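Local coordinates for protein hydrolase, alpha/beta hydrolase FOLD family (Staphylococcus aureus, PDB 2XMZ) that probably catalyses formation of 2-succinyl-6-hydroxy-2,4-cyclohexadiene-1-carboxylate, a lyase step in the biosynthesis of menaquinone, at residues Phe21-Leu26 with Pro51-Asp56. Sequence-based numbering, arbitrary orientation. Where two conformers were deposited one is given.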
ATOM      1  N   PHE A  21       1.711  -1.749  -8.360  1.00 20.48           N
ATOM      2  CA  PHE A  21       0.770  -1.694  -7.237  1.00 20.22           C
ATOM      3  C   PHE A  21       1.267  -2.468  -6.032  1.00 19.41           C
ATOM      4  O   PHE A  21       1.588  -3.670  -6.136  1.00 18.69           O
ATOM      5  CB  PHE A  21      -0.586  -2.294  -7.618  1.00 20.39           C
ATOM      6  CG  PHE A  21      -1.414  -1.413  -8.487  1.00 23.07           C
ATOM      7  CD1 PHE A  21      -2.235  -0.447  -7.930  1.00 22.75           C
ATOM      8  CD2 PHE A  21      -1.400  -1.574  -9.869  1.00 25.00           C
ATOM      9  CE1 PHE A  21      -3.019   0.378  -8.736  1.00 26.69           C
ATOM     10  CE2 PHE A  21      -2.210  -0.784 -10.687  1.00 27.80           C
ATOM     11  CZ  PHE A  21      -3.005   0.206 -10.123  1.00 26.71           C
ATOM     12  N   LEU A  22       1.266  -1.789  -4.891  1.00 17.98           N
ATOM     13  CA  LEU A  22       1.487  -2.420  -3.579  1.00 17.37           C
ATOM     14  C   LEU A  22       0.211  -2.395  -2.742  1.00 16.98           C
ATOM     15  O   LEU A  22      -0.444  -1.364  -2.627  1.00 15.86           O
ATOM     16  CB  LEU A  22       2.639  -1.724  -2.810  1.00 17.23           C
ATOM     17  CG  LEU A  22       3.988  -1.580  -3.528  1.00 17.32           C
ATOM     18  CD1 LEU A  22       5.036  -0.894  -2.613  1.00 17.59           C
ATOM     19  CD2 LEU A  22       4.493  -2.944  -4.021  1.00 19.17           C
ATOM     20  N   HIS A  23      -0.136  -3.545  -2.165  1.00 15.97           N
ATOM     21  CA  HIS A  23      -1.379  -3.717  -1.417  1.00 16.93           C
ATOM     22  C   HIS A  23      -1.171  -3.359   0.061  1.00 17.17           C
ATOM     23  O   HIS A  23      -0.071  -2.980   0.471  1.00 18.03           O
ATOM     24  CB  HIS A  23      -1.806  -5.189  -1.507  1.00 17.41           C
ATOM     25  CG  HIS A  23      -0.752  -6.122  -0.988  1.00 17.10           C
ATOM     26  ND1 HIS A  23      -0.659  -6.462   0.341  1.00 18.19           N
ATOM     27  CD2 HIS A  23       0.294  -6.720  -1.606  1.00 18.37           C
ATOM     28  CE1 HIS A  23       0.392  -7.245   0.520  1.00 17.95           C
ATOM     29  NE2 HIS A  23       0.990  -7.415  -0.647  1.00 17.84           N
ATOM     30  N   GLY A  24      -2.222  -3.530   0.863  1.00 16.71           N
ATOM     31  CA  GLY A  24      -2.178  -3.239   2.292  1.00 15.92           C
ATOM     32  C   GLY A  24      -2.083  -4.511   3.143  1.00 15.68           C
ATOM     33  O   GLY A  24      -2.082  -5.631   2.612  1.00 15.68           O
ATOM     34  N   PHE A  25      -2.004  -4.315   4.450  1.00 16.28           N
ATOM     35  CA  PHE A  25      -1.911  -5.380   5.431  1.00 16.67           C
ATOM     36  C   PHE A  25      -3.112  -6.321   5.367  1.00 17.21           C
ATOM     37  O   PHE A  25      -4.251  -5.877   5.135  1.00 18.26           O
ATOM     38  CB  PHE A  25      -1.774  -4.784   6.834  1.00 17.87           C
ATOM     39  CG  PHE A  25      -1.664  -5.829   7.909  1.00 18.36           C
ATOM     40  CD1 PHE A  25      -0.531  -6.640   7.980  1.00 19.23           C
ATOM     41  CD2 PHE A  25      -2.680  -6.006   8.834  1.00 18.79           C
ATOM     42  CE1 PHE A  25      -0.409  -7.606   8.951  1.00 19.63           C
ATOM     43  CE2 PHE A  25      -2.577  -6.981   9.832  1.00 20.67           C
ATOM     44  CZ  PHE A  25      -1.435  -7.789   9.894  1.00 20.90           C
ATOM     45  N   LEU A  26      -2.870  -7.610   5.569  1.00 18.25           N
ATOM     46  CA  LEU A  26      -3.944  -8.613   5.638  1.00 19.93           C
ATOM     47  C   LEU A  26      -4.681  -8.729   4.309  1.00 21.14           C
ATOM     48  O   LEU A  26      -5.895  -8.959   4.260  1.00 22.75           O
ATOM     49  CB  LEU A  26      -4.960  -8.275   6.738  1.00 21.14           C
ATOM     50  CG  LEU A  26      -5.131  -9.012   8.071  1.00 23.28           C
ATOM     51  CD1 LEU A  26      -6.522  -8.695   8.638  1.00 23.09           C
ATOM     52  CD2 LEU A  26      -4.938 -10.509   8.004  1.00 21.86           C
ATOM     53  N   PRO A  51       6.129  -9.044   1.692  1.00 20.41           N
ATOM     54  CA  PRO A  51       6.525 -10.161   2.546  1.00 21.23           C
ATOM     55  C   PRO A  51       5.397 -10.633   3.466  1.00 21.24           C
ATOM     56  O   PRO A  51       4.739  -9.813   4.169  1.00 20.38           O
ATOM     57  CB  PRO A  51       7.669  -9.573   3.364  1.00 21.96           C
ATOM     58  CG  PRO A  51       8.303  -8.586   2.406  1.00 21.30           C
ATOM     59  CD  PRO A  51       7.136  -7.960   1.703  1.00 20.15           C
ATOM     60  N   GLY A  52       5.198 -11.945   3.457  1.00 22.24           N
ATOM     61  CA  GLY A  52       4.158 -12.611   4.251  1.00 21.84           C
ATOM     62  C   GLY A  52       2.764 -12.625   3.645  1.00 21.70           C
ATOM     63  O   GLY A  52       1.881 -13.329   4.145  1.00 21.99           O
ATOM     64  N   HIS A  53       2.541 -11.830   2.606  1.00 20.46           N
ATOM     65  CA  HIS A  53       1.199 -11.666   2.046  1.00 20.54           C
ATOM     66  C   HIS A  53       0.972 -12.375   0.714  1.00 21.81           C
ATOM     67  O   HIS A  53       1.860 -12.393  -0.167  1.00 21.31           O
ATOM     68  CB  HIS A  53       0.868 -10.184   1.869  1.00 19.22           C
ATOM     69  CG  HIS A  53       0.742  -9.441   3.165  1.00 19.76           C
ATOM     70  ND1 HIS A  53       1.813  -9.217   4.001  1.00 21.23           N
ATOM     71  CD2 HIS A  53      -0.338  -8.921   3.790  1.00 17.53           C
ATOM     72  CE1 HIS A  53       1.404  -8.566   5.077  1.00 20.31           C
ATOM     73  NE2 HIS A  53       0.102  -8.371   4.972  1.00 19.36           N
ATOM     74  N   GLY A  54      -0.252 -12.897   0.555  1.00 22.69           N
ATOM     75  CA  GLY A  54      -0.652 -13.558  -0.678  1.00 23.97           C
ATOM     76  C   GLY A  54       0.336 -14.619  -1.105  1.00 25.65           C
ATOM     77  O   GLY A  54       0.600 -15.570  -0.367  1.00 25.84           O
ATOM     78  N   GLU A  55       0.891 -14.444  -2.301  1.00 26.17           N
ATOM     79  CA  GLU A  55       1.739 -15.475  -2.882  1.00 27.85           C
ATOM     80  C   GLU A  55       3.218 -15.290  -2.556  1.00 27.42           C
ATOM     81  O   GLU A  55       4.057 -15.995  -3.086  1.00 27.97           O
ATOM     82  CB  GLU A  55       1.468 -15.586  -4.387  1.00 28.76           C
ATOM     83  CG  GLU A  55       0.093 -16.233  -4.687  0.50 29.89           C
ATOM     84  CD  GLU A  55      -0.164 -16.461  -6.174  0.50 31.14           C
ATOM     85  OE1 GLU A  55      -1.342 -16.499  -6.567  0.50 31.11           O
ATOM     86  OE2 GLU A  55       0.803 -16.596  -6.951  0.50 31.97           O
ATOM     87  N   ASP A  56       3.525 -14.344  -1.663  1.00 25.55           N
ATOM     88  CA  ASP A  56       4.898 -14.118  -1.250  1.00 24.67           C
ATOM     89  C   ASP A  56       5.515 -15.365  -0.637  1.00 25.81           C
ATOM     90  O   ASP A  56       4.852 -16.114   0.092  1.00 25.89           O
ATOM     91  CB  ASP A  56       4.989 -12.974  -0.240  1.00 24.26           C
ATOM     92  CG  ASP A  56       6.355 -12.892   0.396  1.00 26.15           C
ATOM     93  OD1 ASP A  56       7.267 -12.315  -0.251  1.00 26.57           O
ATOM     94  OD2 ASP A  56       6.520 -13.460   1.508  1.00 22.17           O
TER
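Leu26 N donates a hydrogen bond to His53 NE2 across the contact at 3.1 Å (154° at the hydrogen). On the other side of the imidazole, His53 ND1 donates to Pro51 O at 3.0 Å. Both partners lie almost exactly in the ring plane, which fixes the rotation of the ring; since NE2 accepts from an amide and ND1 faces a carbonyl oxygen, the proton belongs on ND1. Pro51 O, met from above its carbonyl plane, takes a second hydrogen bond from the hydroxyl of Tyr191. Phe25 CD1 comes up to the edge of the imidazole, 3.5 Å from His53 NE2, with the ring planes turned 68° apart. The His23 ring lies oblique to that of His53 and brings CE1 to within 3.3 Å of His53 CB. In this alpha/beta hydrolase fold, the contact joins the His-Gly-Phe loop following strand 17-22 to the loop after neighbouring strand 44-48, with Gly24 near, but not touching, the presumed Ser91-His245-Asp218 triad. With chi1 at 58°, the His23 ring folds back over its own backbone; Gly24 O lies in its plane, 2.8 Å from ND1, though ND1 sits tilted from the carbonyl plane, and NE2 bonds to Leu50 N. His53 also opens a type II' turn that ends at Asp56, whose OD2 receives Gly52 N from above the carboxylate plane.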